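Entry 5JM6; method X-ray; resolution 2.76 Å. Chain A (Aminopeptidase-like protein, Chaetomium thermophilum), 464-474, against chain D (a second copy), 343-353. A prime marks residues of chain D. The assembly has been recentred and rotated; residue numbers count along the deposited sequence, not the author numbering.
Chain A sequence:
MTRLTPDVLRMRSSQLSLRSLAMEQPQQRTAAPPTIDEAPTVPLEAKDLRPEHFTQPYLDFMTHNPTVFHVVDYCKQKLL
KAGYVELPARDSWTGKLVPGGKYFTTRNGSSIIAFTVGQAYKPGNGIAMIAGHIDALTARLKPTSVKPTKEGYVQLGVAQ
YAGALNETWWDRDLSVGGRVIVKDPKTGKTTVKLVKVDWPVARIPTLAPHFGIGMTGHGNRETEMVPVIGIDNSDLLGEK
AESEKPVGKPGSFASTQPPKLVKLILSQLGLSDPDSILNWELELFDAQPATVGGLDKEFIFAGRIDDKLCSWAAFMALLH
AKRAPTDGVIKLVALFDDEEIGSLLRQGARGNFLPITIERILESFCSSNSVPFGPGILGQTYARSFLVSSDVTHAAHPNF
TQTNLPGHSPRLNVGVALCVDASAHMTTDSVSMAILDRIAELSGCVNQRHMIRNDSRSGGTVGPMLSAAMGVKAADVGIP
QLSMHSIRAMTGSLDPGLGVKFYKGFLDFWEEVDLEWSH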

# COMPACT_ATOMS: atom_id res chain seq x y z
N PRO A 464 3.98 -33.56 -27.96
CA PRO A 464 3.02 -33.51 -29.07
C PRO A 464 3.65 -33.30 -30.45
O PRO A 464 2.98 -33.44 -31.47
CB PRO A 464 2.13 -32.30 -28.70
CG PRO A 464 2.93 -31.51 -27.70
CD PRO A 464 3.74 -32.51 -26.95
N MET A 465 4.90 -32.87 -30.44
CA MET A 465 5.55 -32.31 -31.62
C MET A 465 6.61 -33.15 -32.34
O MET A 465 7.49 -32.62 -33.02
CB MET A 465 6.03 -30.93 -31.22
CG MET A 465 4.76 -30.19 -30.75
SD MET A 465 4.91 -28.62 -29.91
CE MET A 465 5.89 -29.12 -28.51
N LEU A 466 6.61 -34.46 -32.08
CA LEU A 466 7.08 -35.39 -33.11
C LEU A 466 6.33 -35.12 -34.42
O LEU A 466 6.84 -35.39 -35.50
CB LEU A 466 6.86 -36.83 -32.67
CG LEU A 466 7.51 -37.15 -31.33
CD1 LEU A 466 6.59 -38.02 -30.52
CD2 LEU A 466 8.81 -37.86 -31.58
N SER A 467 5.10 -34.61 -34.30
CA SER A 467 4.27 -34.29 -35.46
C SER A 467 4.95 -33.32 -36.41
O SER A 467 4.86 -33.47 -37.63
CB SER A 467 2.93 -33.71 -35.00
OG SER A 467 2.14 -33.32 -36.12
N ALA A 468 5.64 -32.32 -35.87
CA ALA A 468 6.34 -31.35 -36.70
C ALA A 468 7.63 -31.94 -37.27
O ALA A 468 7.97 -31.70 -38.43
CB ALA A 468 6.65 -30.09 -35.92
N ALA A 469 8.32 -32.73 -36.46
CA ALA A 469 9.60 -33.30 -36.86
C ALA A 469 9.45 -34.28 -38.03
O ALA A 469 10.32 -34.37 -38.89
CB ALA A 469 10.27 -33.99 -35.68
N MET A 470 8.38 -35.07 -38.00
CA MET A 470 8.09 -36.01 -39.09
C MET A 470 6.96 -35.61 -40.05
O MET A 470 6.69 -36.34 -41.01
CB MET A 470 7.78 -37.37 -38.49
CG MET A 470 8.76 -37.77 -37.43
SD MET A 470 8.01 -38.95 -36.32
CE MET A 470 8.62 -40.44 -37.07
N GLY A 471 6.29 -34.50 -39.79
CA GLY A 471 5.19 -34.07 -40.63
C GLY A 471 4.06 -35.08 -40.71
O GLY A 471 3.38 -35.20 -41.74
N VAL A 472 3.85 -35.81 -39.62
CA VAL A 472 2.83 -36.85 -39.56
C VAL A 472 1.53 -36.28 -39.01
O VAL A 472 1.53 -35.44 -38.12
CB VAL A 472 3.31 -38.03 -38.68
CG1 VAL A 472 2.20 -39.05 -38.47
CG2 VAL A 472 4.52 -38.70 -39.31
N LYS A 473 0.43 -36.74 -39.58
CA LYS A 473 -0.89 -36.37 -39.11
C LYS A 473 -1.02 -36.85 -37.66
O LYS A 473 -0.56 -37.94 -37.32
CB LYS A 473 -1.92 -36.99 -40.05
CG LYS A 473 -3.10 -36.15 -40.37
CD LYS A 473 -3.00 -34.77 -39.80
CE LYS A 473 -4.39 -34.27 -39.49
NZ LYS A 473 -5.14 -33.90 -40.70
N ALA A 474 -1.60 -36.03 -36.78
CA ALA A 474 -1.49 -36.29 -35.35
C ALA A 474 -2.64 -35.73 -34.52
O ALA A 474 -3.37 -34.84 -34.95
CB ALA A 474 -0.16 -35.74 -34.83
N SER D 343 4.82 -21.98 -34.54
CA SER D 343 5.13 -22.71 -35.77
C SER D 343 5.68 -24.13 -35.62
O SER D 343 6.29 -24.64 -36.55
CB SER D 343 6.13 -21.92 -36.62
OG SER D 343 5.50 -20.89 -37.36
N LEU D 344 5.39 -24.79 -34.50
CA LEU D 344 5.80 -26.17 -34.35
C LEU D 344 4.56 -27.02 -34.53
O LEU D 344 3.83 -27.26 -33.58
CB LEU D 344 6.36 -26.42 -32.96
CG LEU D 344 7.86 -26.64 -32.80
CD1 LEU D 344 8.62 -25.33 -32.94
CD2 LEU D 344 8.13 -27.27 -31.45
N LEU D 345 4.34 -27.49 -35.75
CA LEU D 345 3.21 -28.36 -36.06
C LEU D 345 3.46 -28.99 -37.41
O LEU D 345 4.31 -28.51 -38.14
CB LEU D 345 1.90 -27.58 -36.03
CG LEU D 345 1.19 -27.60 -34.67
CD1 LEU D 345 0.23 -26.44 -34.53
CD2 LEU D 345 0.48 -28.92 -34.47
N ARG D 346 2.74 -30.04 -37.77
CA ARG D 346 2.99 -30.64 -39.07
C ARG D 346 3.09 -29.66 -40.24
O ARG D 346 3.95 -29.81 -41.11
CB ARG D 346 1.89 -31.66 -39.32
CG ARG D 346 1.95 -32.36 -40.63
CD ARG D 346 0.70 -33.19 -40.79
NE ARG D 346 0.71 -33.93 -42.04
CZ ARG D 346 -0.29 -33.91 -42.91
NH1 ARG D 346 -1.37 -33.18 -42.68
NH2 ARG D 346 -0.21 -34.62 -44.03
N GLN D 347 2.24 -28.64 -40.25
CA GLN D 347 2.24 -27.64 -41.32
C GLN D 347 3.03 -26.38 -40.98
O GLN D 347 3.14 -25.48 -41.81
CB GLN D 347 0.80 -27.25 -41.67
CG GLN D 347 -0.12 -28.43 -41.91
CD GLN D 347 -0.74 -28.95 -40.62
OE1 GLN D 347 -0.87 -28.21 -39.64
NE2 GLN D 347 -1.10 -30.22 -40.61
N GLY D 348 3.58 -26.32 -39.77
CA GLY D 348 4.30 -25.15 -39.32
C GLY D 348 5.68 -24.99 -39.92
O GLY D 348 6.18 -25.88 -40.60
N ALA D 349 6.31 -23.85 -39.66
CA ALA D 349 7.62 -23.54 -40.23
C ALA D 349 8.76 -24.23 -39.47
O ALA D 349 9.87 -24.34 -39.98
CB ALA D 349 7.85 -22.04 -40.25
N ARG D 350 8.48 -24.70 -38.26
CA ARG D 350 9.47 -25.45 -37.49
C ARG D 350 9.35 -26.92 -37.85
O ARG D 350 10.11 -27.77 -37.38
CB ARG D 350 9.27 -25.23 -35.99
CG ARG D 350 10.36 -25.81 -35.09
CD ARG D 350 11.74 -25.68 -35.71
NE ARG D 350 12.77 -25.43 -34.70
CZ ARG D 350 13.18 -26.30 -33.79
NH1 ARG D 350 12.65 -27.52 -33.73
NH2 ARG D 350 14.12 -25.95 -32.93
N GLY D 351 8.39 -27.20 -38.72
CA GLY D 351 8.12 -28.55 -39.11
C GLY D 351 8.94 -29.06 -40.27
O GLY D 351 9.71 -28.33 -40.91
N ASN D 352 8.74 -30.33 -40.53
CA ASN D 352 9.38 -31.09 -41.59
C ASN D 352 9.15 -30.47 -42.99
O ASN D 352 10.01 -30.56 -43.86
CB ASN D 352 8.85 -32.52 -41.46
CG ASN D 352 9.37 -33.47 -42.50
OD1 ASN D 352 10.15 -33.09 -43.36
ND2 ASN D 352 8.95 -34.72 -42.42
N PHE D 353 8.02 -29.77 -43.16
CA PHE D 353 7.43 -29.51 -44.48
C PHE D 353 8.37 -28.96 -45.56
O PHE D 353 8.51 -29.58 -46.61
CB PHE D 353 6.25 -28.54 -44.34
CG PHE D 353 5.39 -28.42 -45.58
CD1 PHE D 353 5.26 -29.48 -46.45
CD2 PHE D 353 4.73 -27.23 -45.88
CE1 PHE D 353 4.48 -29.38 -47.59
CE2 PHE D 353 3.95 -27.12 -47.02
CZ PHE D 353 3.83 -28.20 -47.88

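The last carbonyls of a short helix make a ready docking site, because the amides that would satisfy them in a longer helix are missing. The contact between chain A 464-474 and chain D 343-353 in this aminopeptidase-like protein is a compact example: three carbonyls of chain A, those of Ala468, Met470 and Gly471, receive all three hydrogen bonds that cross between the stretches.

Asn352′ supplies two of them. Its backbone N donates to Ala468 O at 2.6 Å. Its CA-to-CB bond points toward chain A and, with chi1 at 179° (t), the side chain carries Asn352′ ND2 to within 3.1 Å of Met470 O in a weak hydrogen bond. One residue thus reaches two carbonyls, through its main chain and its side-chain amide.

Arg346′ provides the third. Its chi1, chi2 and chi3 are all t, and this extended chain carries Arg346′ NE to Gly471 O, 3.0 Å away and near the plane of the guanidinium. Lys473 CG lies over one face of that group, so aliphatic carbon meets the planar cation there. The lysine is modelled with chi1 to chi3 all between wells; Lys473 NZ and Arg346′ NH1, 4.3 Å apart, carry like charges and cannot pair. Arg346′ has 112 Å² covered by the other stretch, the largest area of any residue here.

Ala468 packs its CB 3.5 Å from Leu345′ N, and Ala468 CA lies 4.1 Å from Gly351′ CA. A CB on Gly351′ would clash with Leu345′ O of its own chain, 2.7 Å away. Gly471 leaves the helix with positive phi, a conformation that favours glycine. Ser467, with chi1 t, donates a hydrogen bond from its OG to Val472 O, 3.0 Å away, bracing the chain beyond the helix. Met465 (m, t, m) sets its SD 3.8 Å from Leu344′ CD2, adding an apolar contact.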